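Local coordinates for toxin-like protein (Paenibacillus larvae subsp. larvae BRL-230010, PDB 5DZQ) that probably transfers ADP-ribose from NAD+ to a target protein of its host, as a mono-ADP-ribosyltransferase toxin of the C3-like group, at residues K104-S109 against R122-E127; V116-F121 against M194-N199; S109-N114 against E203-E208; K131-Y136 against T187-D192. All blocks are in the same frame, centred on the assembly; numbering follows the deposited sequence.

Contact 1 (K104-S109 against R122-E127); sequences KEFQNS and RKLRDE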
# COMPACT_ATOMS: atom_id res chain seq x y z
N LYS B 104 -8.30 17.32 0.80
CA LYS B 104 -8.90 17.38 2.13
C LYS B 104 -10.38 17.76 2.13
O LYS B 104 -11.15 17.25 2.94
CB LYS B 104 -8.14 18.38 3.01
CG LYS B 104 -6.84 17.84 3.60
CD LYS B 104 -6.25 18.82 4.62
CE LYS B 104 -4.96 18.30 5.24
NZ LYS B 104 -4.34 19.29 6.16
N GLU B 105 -10.78 18.64 1.22
CA GLU B 105 -12.16 19.11 1.19
C GLU B 105 -13.13 17.99 0.84
O GLU B 105 -14.24 17.93 1.38
CB GLU B 105 -12.33 20.27 0.21
CG GLU B 105 -11.80 20.00 -1.19
CD GLU B 105 -12.28 21.03 -2.19
OE1 GLU B 105 -13.32 21.68 -1.93
OE2 GLU B 105 -11.63 21.19 -3.25
N PHE B 106 -12.71 17.10 -0.05
CA PHE B 106 -13.58 16.02 -0.49
C PHE B 106 -13.41 14.76 0.34
O PHE B 106 -14.35 13.99 0.52
CB PHE B 106 -13.33 15.70 -1.97
CG PHE B 106 -13.67 16.83 -2.90
CD1 PHE B 106 -14.99 17.21 -3.11
CD2 PHE B 106 -12.67 17.50 -3.59
CE1 PHE B 106 -15.30 18.24 -3.97
CE2 PHE B 106 -12.98 18.53 -4.46
CZ PHE B 106 -14.30 18.90 -4.65
N GLN B 107 -12.20 14.57 0.87
CA GLN B 107 -11.81 13.31 1.48
C GLN B 107 -12.81 12.75 2.49
O GLN B 107 -13.15 11.57 2.44
CB GLN B 107 -10.45 13.45 2.16
CG GLN B 107 -9.94 12.16 2.75
CD GLN B 107 -8.54 12.29 3.30
OE1 GLN B 107 -7.71 13.03 2.76
NE2 GLN B 107 -8.27 11.58 4.38
N ASN B 108 -13.29 13.58 3.41
CA ASN B 108 -14.23 13.09 4.42
C ASN B 108 -15.67 13.52 4.18
O ASN B 108 -16.58 13.11 4.91
CB ASN B 108 -13.77 13.53 5.80
CG ASN B 108 -12.49 12.86 6.24
OD1 ASN B 108 -11.46 13.52 6.42
ND2 ASN B 108 -12.54 11.54 6.39
N SER B 109 -15.89 14.33 3.16
CA SER B 109 -17.22 14.83 2.87
C SER B 109 -17.87 14.17 1.64
O SER B 109 -19.09 14.23 1.47
CB SER B 109 -17.18 16.35 2.69
N ARG B 122 -21.26 16.26 -7.56
CA ARG B 122 -21.48 17.20 -8.65
C ARG B 122 -20.32 18.18 -8.79
O ARG B 122 -19.78 18.38 -9.88
CB ARG B 122 -22.79 17.96 -8.41
CG ARG B 122 -23.52 18.40 -9.66
CD ARG B 122 -24.93 18.84 -9.29
NE ARG B 122 -25.61 17.81 -8.51
CZ ARG B 122 -26.56 18.04 -7.61
NH1 ARG B 122 -26.96 19.29 -7.37
NH2 ARG B 122 -27.12 17.03 -6.95
N LYS B 123 -19.92 18.77 -7.67
CA LYS B 123 -18.80 19.70 -7.63
C LYS B 123 -17.49 19.01 -8.05
O LYS B 123 -16.71 19.56 -8.82
CB LYS B 123 -18.65 20.29 -6.23
CG LYS B 123 -17.70 21.47 -6.13
CD LYS B 123 -17.19 21.64 -4.70
CE LYS B 123 -16.43 22.94 -4.51
NZ LYS B 123 -17.35 24.11 -4.51
N LEU B 124 -17.27 17.80 -7.54
CA LEU B 124 -16.06 17.05 -7.89
C LEU B 124 -16.02 16.76 -9.39
O LEU B 124 -14.99 16.99 -10.03
CB LEU B 124 -15.99 15.75 -7.09
CG LEU B 124 -14.73 14.90 -7.28
CD1 LEU B 124 -13.48 15.70 -6.93
CD2 LEU B 124 -14.79 13.60 -6.47
N ARG B 125 -17.13 16.27 -9.93
CA ARG B 125 -17.21 15.92 -11.34
C ARG B 125 -16.95 17.13 -12.25
O ARG B 125 -16.19 17.03 -13.21
CB ARG B 125 -18.57 15.30 -11.66
CG ARG B 125 -18.64 14.59 -13.01
CD ARG B 125 -20.01 13.97 -13.23
NE ARG B 125 -21.06 14.91 -12.88
CZ ARG B 125 -22.36 14.68 -13.03
NH1 ARG B 125 -22.78 13.52 -13.54
NH2 ARG B 125 -23.25 15.60 -12.67
N ASP B 126 -17.59 18.26 -11.96
CA ASP B 126 -17.35 19.49 -12.72
C ASP B 126 -15.88 19.90 -12.64
O ASP B 126 -15.30 20.36 -13.62
CB ASP B 126 -18.23 20.62 -12.20
CG ASP B 126 -19.66 20.52 -12.70
OD1 ASP B 126 -19.86 20.00 -13.82
OD2 ASP B 126 -20.58 20.95 -11.97
N GLU B 127 -15.30 19.72 -11.46
CA GLU B 127 -13.91 20.05 -11.25
C GLU B 127 -12.99 19.10 -12.03
O GLU B 127 -11.92 19.50 -12.46
CB GLU B 127 -13.59 20.00 -9.75
CG GLU B 127 -12.23 20.57 -9.37
CD GLU B 127 -12.22 21.12 -7.95
OE1 GLU B 127 -13.20 21.80 -7.56
OE2 GLU B 127 -11.23 20.87 -7.22
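OE2 of E127 is the polar atom on which two residues of segment 104-109 converge, though neither bonds to it: E105 OE2 lies 4.0 Å from E127 OE2, an approach of like charges, and F106 CE2, equally near that oxygen, offers only a ring edge. No hydrogen bond crosses between the segments. The motif is a loose helical turn, 104-107, laid against helix 118-128 of the C3-like transferase fold, a worked example of one aromatic ring docking a short turn on a longer helix. The F106 ring is sandwiched. Over one face sits L124, its methyl CD1 3.9 Å from the F106 ring centroid and 13° off the normal, a CH-pi contact; over the opposite face comes OE1 of its own neighbour E105, whose chi1 of 52° folds the carboxylate back above the ring. E127 OE2 approaches the ring near its plane, with the carboxylate turned 70° against it. K123 crosses the ring at about a right angle and meets it obliquely, CD lying 4.0 Å from F106 CE1. Beyond that methylene, K123 NZ stays 5.4 Å from E105 OE1, too far to bridge, though its charge may soften the repulsion between the two glutamates. L124 also packs on F102 and M194, and F106 on L120, which extends the apolar patch. The tightest touch of the pair is between F106 CE2 and L124 CD1, 3.8 Å apart.

Contact 2 (V116-F121 against M194-N199); sequences VNRELF and MYIIVN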
# COMPACT_ATOMS: atom_id res chain seq x y z
N VAL B 116 -22.40 8.08 -1.55
CA VAL B 116 -21.73 9.27 -2.06
C VAL B 116 -22.60 10.50 -1.90
O VAL B 116 -23.78 10.48 -2.27
CB VAL B 116 -21.36 9.13 -3.55
CG1 VAL B 116 -20.64 10.39 -4.04
CG2 VAL B 116 -20.49 7.92 -3.78
N ASN B 117 -22.03 11.55 -1.33
CA ASN B 117 -22.67 12.86 -1.23
C ASN B 117 -22.98 13.39 -2.63
O ASN B 117 -22.08 13.80 -3.36
CB ASN B 117 -21.76 13.82 -0.45
CG ASN B 117 -22.47 15.11 -0.06
OD1 ASN B 117 -23.20 15.70 -0.86
ND2 ASN B 117 -22.25 15.55 1.17
N ARG B 118 -24.26 13.39 -3.00
CA ARG B 118 -24.65 13.72 -4.36
C ARG B 118 -24.31 15.16 -4.76
O ARG B 118 -23.78 15.39 -5.85
CB ARG B 118 -26.14 13.46 -4.55
CG ARG B 118 -26.52 11.98 -4.54
CD ARG B 118 -25.60 11.15 -5.43
NE ARG B 118 -26.11 9.80 -5.70
CZ ARG B 118 -25.77 8.71 -5.01
NH1 ARG B 118 -24.92 8.78 -3.99
NH2 ARG B 118 -26.30 7.53 -5.33
N GLU B 119 -24.59 16.11 -3.88
CA GLU B 119 -24.30 17.51 -4.19
C GLU B 119 -22.80 17.74 -4.32
O GLU B 119 -22.34 18.42 -5.23
CB GLU B 119 -24.89 18.44 -3.13
CG GLU B 119 -24.88 19.91 -3.56
CD GLU B 119 -25.28 20.85 -2.44
OE1 GLU B 119 -26.45 20.82 -2.01
OE2 GLU B 119 -24.41 21.63 -1.99
N LEU B 120 -22.03 17.16 -3.41
CA LEU B 120 -20.59 17.33 -3.46
C LEU B 120 -19.96 16.57 -4.63
O LEU B 120 -18.92 16.99 -5.15
CB LEU B 120 -19.94 16.88 -2.15
CG LEU B 120 -18.53 17.46 -1.96
CD1 LEU B 120 -18.59 18.97 -1.72
CD2 LEU B 120 -17.77 16.75 -0.85
N PHE B 121 -20.56 15.45 -5.03
CA PHE B 121 -20.03 14.72 -6.17
C PHE B 121 -20.13 15.58 -7.42
O PHE B 121 -19.19 15.63 -8.22
CB PHE B 121 -20.77 13.40 -6.38
CG PHE B 121 -20.28 12.61 -7.57
CD1 PHE B 121 -19.08 11.92 -7.51
CD2 PHE B 121 -21.02 12.57 -8.74
CE1 PHE B 121 -18.62 11.20 -8.61
CE2 PHE B 121 -20.56 11.85 -9.84
CZ PHE B 121 -19.36 11.17 -9.77
N MET B 194 -17.04 10.40 -15.40
CA MET B 194 -16.99 10.20 -13.96
C MET B 194 -18.40 9.97 -13.42
O MET B 194 -19.30 10.76 -13.70
CB MET B 194 -16.34 11.42 -13.30
CG MET B 194 -15.78 11.19 -11.93
SD MET B 194 -14.69 12.56 -11.45
CE MET B 194 -14.48 12.19 -9.72
N TYR B 195 -18.61 8.88 -12.68
CA TYR B 195 -19.95 8.60 -12.17
C TYR B 195 -19.94 7.69 -10.97
O TYR B 195 -18.92 7.10 -10.61
CB TYR B 195 -20.85 7.99 -13.26
CG TYR B 195 -20.27 6.75 -13.94
CD1 TYR B 195 -19.41 6.88 -15.03
CD2 TYR B 195 -20.61 5.47 -13.52
CE1 TYR B 195 -18.90 5.77 -15.67
CE2 TYR B 195 -20.10 4.34 -14.16
CZ TYR B 195 -19.24 4.50 -15.23
OH TYR B 195 -18.71 3.41 -15.87
N ILE B 196 -21.10 7.58 -10.34
CA ILE B 196 -21.29 6.74 -9.17
C ILE B 196 -21.88 5.40 -9.56
O ILE B 196 -22.94 5.33 -10.16
CB ILE B 196 -22.23 7.41 -8.16
CG1 ILE B 196 -21.68 8.78 -7.73
CG2 ILE B 196 -22.48 6.49 -6.96
CD1 ILE B 196 -22.72 9.66 -7.07
N ILE B 197 -21.20 4.32 -9.18
CA ILE B 197 -21.75 2.99 -9.38
C ILE B 197 -22.45 2.55 -8.09
O ILE B 197 -21.84 2.49 -7.02
CB ILE B 197 -20.66 1.97 -9.75
CG1 ILE B 197 -19.95 2.41 -11.03
CG2 ILE B 197 -21.26 0.60 -9.96
CD1 ILE B 197 -18.81 1.48 -11.44
N VAL B 198 -23.74 2.28 -8.21
CA VAL B 198 -24.55 1.87 -7.06
C VAL B 198 -24.58 0.36 -6.96
O VAL B 198 -25.16 -0.30 -7.82
CB VAL B 198 -25.99 2.41 -7.19
CG1 VAL B 198 -26.82 2.03 -5.97
CG2 VAL B 198 -25.95 3.91 -7.38
N ASN B 199 -23.94 -0.18 -5.92
CA ASN B 199 -23.89 -1.62 -5.68
C ASN B 199 -24.88 -2.01 -4.60
O ASN B 199 -25.54 -1.14 -4.02
CB ASN B 199 -22.49 -2.07 -5.27
CG ASN B 199 -21.40 -1.54 -6.19
OD1 ASN B 199 -21.45 -1.71 -7.40
ND2 ASN B 199 -20.39 -0.91 -5.60
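I196 is the bump of this contact, and V116, R118 and F121 shape the hollow that receives it. Its CG1 lies over the centre of the F121 ring, 3.7 Å from the ring centroid and 5° off the normal, a CH-pi contact in which the two side chains run antiparallel and overlap along their lengths. One carbon further, I196 CD1 fills the remaining corner, 3.7 Å from V116 CG1 and 3.6 Å from R118 CD. V116 and I196 meet head-on, methyl against methyl. R118, by contrast, folds back at chi2 (-47°), and this bend brings the face of its guanidinium over the same methyl. What fixes that flat group is polar: R118 NH1 donates to V116 O at 2.7 Å, nearly in the guanidinium plane, and forms a salt bridge with E203. F121 in turn is a wedge. Its CZ presses on the strand backbone, 3.6 Å from Y195 CA, while M194 O lies at the ring edge and M194 CG stands 4.2 Å from F121 CZ, a loose apolar contact. N117 caps the helix N-terminus, its OD1 accepting from L120 N. In the fold, helix 118-128 thereby covers one side of strand 187-198 through its first turn. M194 continues the seam along the helix to L124, R125 and Y128, while V116 rests on Y111 and on I205 of the adjoining strand 203-211.

Contact 3 (S109-N114 against E203-E208); sequences SIYQGN and ETIKIE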
# COMPACT_ATOMS: atom_id res chain seq x y z
N SER B 109 -15.89 14.33 3.16
CA SER B 109 -17.22 14.83 2.87
C SER B 109 -17.87 14.17 1.64
O SER B 109 -19.09 14.23 1.47
CB SER B 109 -17.18 16.35 2.69
N ILE B 110 -17.06 13.53 0.80
CA ILE B 110 -17.59 12.96 -0.45
C ILE B 110 -18.46 11.74 -0.18
O ILE B 110 -19.33 11.40 -0.97
CB ILE B 110 -16.45 12.59 -1.43
CG1 ILE B 110 -17.02 12.35 -2.83
CG2 ILE B 110 -15.65 11.40 -0.92
CD1 ILE B 110 -17.89 13.48 -3.35
N TYR B 111 -18.22 11.08 0.95
CA TYR B 111 -19.09 10.02 1.44
C TYR B 111 -19.81 10.46 2.70
O TYR B 111 -19.22 11.07 3.59
CB TYR B 111 -18.30 8.74 1.70
CG TYR B 111 -18.06 7.90 0.46
CD1 TYR B 111 -18.99 6.93 0.06
CD2 TYR B 111 -16.92 8.07 -0.31
CE1 TYR B 111 -18.77 6.16 -1.08
CE2 TYR B 111 -16.70 7.31 -1.44
CZ TYR B 111 -17.62 6.35 -1.82
OH TYR B 111 -17.39 5.61 -2.95
N GLN B 112 -21.11 10.18 2.75
CA GLN B 112 -21.89 10.36 3.96
C GLN B 112 -22.39 8.99 4.39
O GLN B 112 -23.37 8.48 3.84
CB GLN B 112 -23.06 11.32 3.73
CG GLN B 112 -22.67 12.75 3.37
N GLY B 113 -21.71 8.39 5.35
CA GLY B 113 -21.97 7.01 5.68
C GLY B 113 -21.47 6.14 4.54
O GLY B 113 -20.31 6.24 4.15
N ASN B 114 -22.35 5.32 3.99
CA ASN B 114 -21.96 4.42 2.90
C ASN B 114 -22.39 4.89 1.52
O ASN B 114 -22.21 4.17 0.54
CB ASN B 114 -22.53 3.02 3.15
CG ASN B 114 -21.91 2.35 4.35
OD1 ASN B 114 -20.76 2.64 4.71
ND2 ASN B 114 -22.66 1.46 4.98
N GLU B 203 -21.31 2.14 -2.59
CA GLU B 203 -21.29 2.98 -3.78
C GLU B 203 -19.84 3.26 -4.14
O GLU B 203 -19.02 3.55 -3.26
CB GLU B 203 -22.07 4.28 -3.56
CG GLU B 203 -23.55 4.05 -3.32
CD GLU B 203 -24.37 5.33 -3.38
OE1 GLU B 203 -23.78 6.42 -3.24
OE2 GLU B 203 -25.59 5.23 -3.57
N THR B 204 -19.53 3.16 -5.42
CA THR B 204 -18.17 3.32 -5.91
C THR B 204 -18.05 4.54 -6.82
O THR B 204 -18.89 4.76 -7.70
CB THR B 204 -17.71 2.04 -6.71
OG1 THR B 204 -17.82 0.88 -5.88
CG2 THR B 204 -16.27 2.19 -7.20
N ILE B 205 -17.03 5.36 -6.59
CA ILE B 205 -16.79 6.48 -7.48
C ILE B 205 -15.97 5.95 -8.63
O ILE B 205 -14.86 5.44 -8.42
CB ILE B 205 -16.08 7.64 -6.77
CG1 ILE B 205 -17.04 8.30 -5.77
CG2 ILE B 205 -15.58 8.66 -7.77
CD1 ILE B 205 -16.36 9.20 -4.76
N LYS B 206 -16.53 6.03 -9.84
CA LYS B 206 -15.90 5.46 -11.03
C LYS B 206 -15.28 6.56 -11.87
O LYS B 206 -15.94 7.55 -12.19
CB LYS B 206 -16.94 4.67 -11.84
CG LYS B 206 -16.42 4.06 -13.17
CD LYS B 206 -15.22 3.14 -12.94
CE LYS B 206 -15.33 1.85 -13.74
NZ LYS B 206 -15.28 2.04 -15.21
N ILE B 207 -14.01 6.40 -12.21
CA ILE B 207 -13.31 7.33 -13.08
C ILE B 207 -12.85 6.60 -14.34
O ILE B 207 -12.16 5.59 -14.25
CB ILE B 207 -12.09 7.98 -12.39
CG1 ILE B 207 -12.55 8.75 -11.15
CG2 ILE B 207 -11.35 8.91 -13.38
CD1 ILE B 207 -11.41 9.19 -10.22
N GLU B 208 -13.25 7.09 -15.50
CA GLU B 208 -12.79 6.52 -16.75
C GLU B 208 -11.87 7.52 -17.46
O GLU B 208 -12.26 8.66 -17.70
CB GLU B 208 -13.98 6.12 -17.63
CG GLU B 208 -14.91 5.15 -16.90
CD GLU B 208 -16.02 4.61 -17.78
OE1 GLU B 208 -16.32 5.24 -18.81
OE2 GLU B 208 -16.60 3.56 -17.42
O HOH W 1 -20.03 2.70 0.07
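The Y111 ring meets strand 203-211 with its edge: E203 O lies at that edge, in the ring plane, and takes a hydrogen bond from Y111 OH at 2.6 Å. The hydroxyl reaches this carbonyl from 37° above the carbonyl plane, not along a lone pair. I205 comes to the ring obliquely, CD1 standing 3.8 Å from Y111 CE2. The same methyl touches I110 CG1, also 3.8 Å away, and so seats itself between two consecutive residues. With chi1 at -83° the Y111 ring swings to the side of the backbone N, which carries the phenol end closer to the strand than CB is. P153 O is a weak, competing acceptor for the same hydroxyl. A second polar link is made by water: it donates to N114 O at 2.7 Å and accepts from E203 N at 3.0 Å, joining backbone groups that stand 3.8 Å apart (N114 O to E203 N). The carboxylate of E203 is engaged elsewhere, OE1 accepting from V116 N. Strands 111-112 and 115-116 make a tight beta hairpin with a two-residue loop, G113 (phi 70°) and N114 being the corners of a type II' turn. Here that hairpin is docked on a central strand of the transferase sheet by the Y111 hydroxyl, the packing of I110 and Y111 on I205, and one water.

Contact 4 (K131-Y136 against T187-D192); sequences KIRTEY and TKYKID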
# COMPACT_ATOMS: atom_id res chain seq x y z
N LYS B 131 -11.07 17.06 -18.06
CA LYS B 131 -9.79 17.72 -17.85
C LYS B 131 -8.63 16.74 -17.81
O LYS B 131 -8.82 15.54 -17.57
CB LYS B 131 -9.85 18.55 -16.56
CG LYS B 131 -10.81 19.75 -16.68
CD LYS B 131 -11.25 20.28 -15.34
CE LYS B 131 -10.40 21.46 -14.87
NZ LYS B 131 -10.78 21.94 -13.51
N ILE B 132 -7.42 17.24 -18.06
CA ILE B 132 -6.24 16.39 -18.06
C ILE B 132 -5.52 16.52 -16.72
O ILE B 132 -5.23 17.63 -16.27
CB ILE B 132 -5.29 16.73 -19.23
CG1 ILE B 132 -5.97 16.38 -20.56
CG2 ILE B 132 -3.98 15.98 -19.11
CD1 ILE B 132 -5.19 16.80 -21.78
N ARG B 133 -5.27 15.39 -16.07
CA ARG B 133 -4.56 15.36 -14.79
C ARG B 133 -3.17 14.76 -14.95
O ARG B 133 -2.90 14.04 -15.91
CB ARG B 133 -5.34 14.54 -13.76
CG ARG B 133 -6.79 14.93 -13.60
CD ARG B 133 -6.94 15.98 -12.53
NE ARG B 133 -6.38 15.53 -11.26
CZ ARG B 133 -6.29 16.30 -10.19
NH1 ARG B 133 -6.74 17.55 -10.24
NH2 ARG B 133 -5.77 15.82 -9.06
N THR B 134 -2.30 15.06 -14.00
CA THR B 134 -0.97 14.47 -13.98
C THR B 134 -0.79 13.66 -12.70
O THR B 134 -1.12 14.12 -11.62
CB THR B 134 0.12 15.56 -14.06
OG1 THR B 134 0.03 16.24 -15.31
CG2 THR B 134 1.50 14.93 -13.93
N GLU B 135 -0.30 12.43 -12.84
CA GLU B 135 0.12 11.64 -11.69
C GLU B 135 1.63 11.84 -11.52
O GLU B 135 2.41 11.42 -12.37
CB GLU B 135 -0.20 10.15 -11.88
CG GLU B 135 0.33 9.26 -10.74
CD GLU B 135 -0.05 9.77 -9.35
OE1 GLU B 135 -1.25 10.06 -9.14
OE2 GLU B 135 0.86 9.91 -8.48
N TYR B 136 2.02 12.47 -10.43
CA TYR B 136 3.43 12.73 -10.16
C TYR B 136 4.26 11.48 -9.90
O TYR B 136 5.41 11.40 -10.32
CB TYR B 136 3.53 13.68 -8.98
CG TYR B 136 2.94 15.02 -9.30
CD1 TYR B 136 3.20 15.64 -10.52
CD2 TYR B 136 2.11 15.67 -8.40
CE1 TYR B 136 2.67 16.88 -10.83
CE2 TYR B 136 1.58 16.92 -8.69
CZ TYR B 136 1.85 17.51 -9.91
OH TYR B 136 1.31 18.74 -10.22
N THR B 187 2.69 10.74 -15.71
CA THR B 187 1.74 10.33 -16.74
C THR B 187 0.57 11.30 -16.76
O THR B 187 0.07 11.70 -15.71
CB THR B 187 1.24 8.90 -16.51
OG1 THR B 187 2.26 7.98 -16.91
CG2 THR B 187 -0.01 8.61 -17.33
N LYS B 188 0.16 11.70 -17.96
CA LYS B 188 -0.96 12.61 -18.12
C LYS B 188 -2.13 11.80 -18.63
O LYS B 188 -1.97 10.98 -19.53
CB LYS B 188 -0.62 13.75 -19.09
CG LYS B 188 0.39 14.76 -18.53
CD LYS B 188 0.41 16.06 -19.30
CE LYS B 188 1.27 17.11 -18.58
NZ LYS B 188 1.08 18.48 -19.14
N TYR B 189 -3.30 12.01 -18.04
CA TYR B 189 -4.48 11.29 -18.46
C TYR B 189 -5.69 12.21 -18.46
O TYR B 189 -5.83 13.07 -17.59
CB TYR B 189 -4.71 10.06 -17.56
CG TYR B 189 -4.88 10.38 -16.10
CD1 TYR B 189 -3.79 10.51 -15.25
CD2 TYR B 189 -6.15 10.55 -15.55
CE1 TYR B 189 -3.94 10.80 -13.91
CE2 TYR B 189 -6.32 10.84 -14.21
CZ TYR B 189 -5.21 10.96 -13.39
OH TYR B 189 -5.37 11.25 -12.06
N LYS B 190 -6.54 12.03 -19.46
CA LYS B 190 -7.75 12.82 -19.56
C LYS B 190 -8.92 12.07 -18.94
O LYS B 190 -9.19 10.92 -19.29
CB LYS B 190 -8.06 13.16 -21.02
CG LYS B 190 -9.37 13.91 -21.21
CD LYS B 190 -9.71 14.01 -22.68
CE LYS B 190 -11.00 14.76 -22.90
NZ LYS B 190 -10.85 16.18 -22.48
N ILE B 191 -9.61 12.72 -18.01
CA ILE B 191 -10.75 12.09 -17.39
C ILE B 191 -11.93 12.20 -18.36
O ILE B 191 -12.44 13.30 -18.60
CB ILE B 191 -11.07 12.72 -16.03
CG1 ILE B 191 -9.93 12.39 -15.06
CG2 ILE B 191 -12.41 12.24 -15.50
CD1 ILE B 191 -10.09 12.98 -13.69
N ASP B 192 -12.31 11.07 -18.94
CA ASP B 192 -13.34 11.04 -19.98
C ASP B 192 -14.73 11.08 -19.37
O ASP B 192 -15.63 11.75 -19.89
CB ASP B 192 -13.19 9.79 -20.86
CG ASP B 192 -11.90 9.77 -21.67
OD1 ASP B 192 -11.58 10.76 -22.35
OD2 ASP B 192 -11.20 8.73 -21.63
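T187 opens the pairing through its carbonyl: T187 O accepts from E135 N at 3.0 Å, while its own OG1 turns to P184 O. K188 comes next, on the face of the sheet shared with T134, I132 and K190; its extended chain runs past T134, so that CG and CE of K188 each lie 3.6 Å from T134 OG1. Y189 is bonded twice to one partner, R133. R133 N donates to Y189 O at 2.8 Å and Y189 N returns a bond to R133 O at 3.0 Å. On the face opposite K188, the Y189 ring lies beneath R133: a chi1 of 59° tucks it back over the strand, and R133 CB sits over the ring, 4.0 Å from the centroid of Y189 and 27° off the normal. The side chains lie alongside each other, guanidinium and ring planes 66° apart, with Y189 OH at the guanidinium edge. K190 meets I132 at about a right angle, its CB 3.9 Å from I132 CG1, and sends NZ to G130 O. I191 closes the register, its N donating to K131 O at 3.0 Å and its CD1 touching R133 CG. I191 and R133 also pack on Y128 of helix 118-128. This is a twisted antiparallel strand pair, regular around R133 and Y189, in which 132-135 forms an outermost strand, within this chain, of the mixed five-stranded sheet that is part of the ADP-ribosyltransferase fold.

In the fold
Contacts 1, 2 and 3 cluster on one side of the chain's centre: the centres of contacts 2 and 3 are about 5 Å apart, and that of contact 1 lies about 10 Å from each. The centre of contact 4 is about 20 Å from those of contacts 2 and 3 and about 17 Å from that of contact 1, which precedes it in series along the chain. Helix 118-128 serves contacts 1 and 2, strand 187-198 contacts 2 and 4. Contact 4 is nested inside the loop closed by contact 2, itself nested in that of contact 3; contact 1 crosses both. Contact 1 is local, holding the turn to helix 118-128, while contacts 2 to 4 attach that region to strands 187-198 and 203-211.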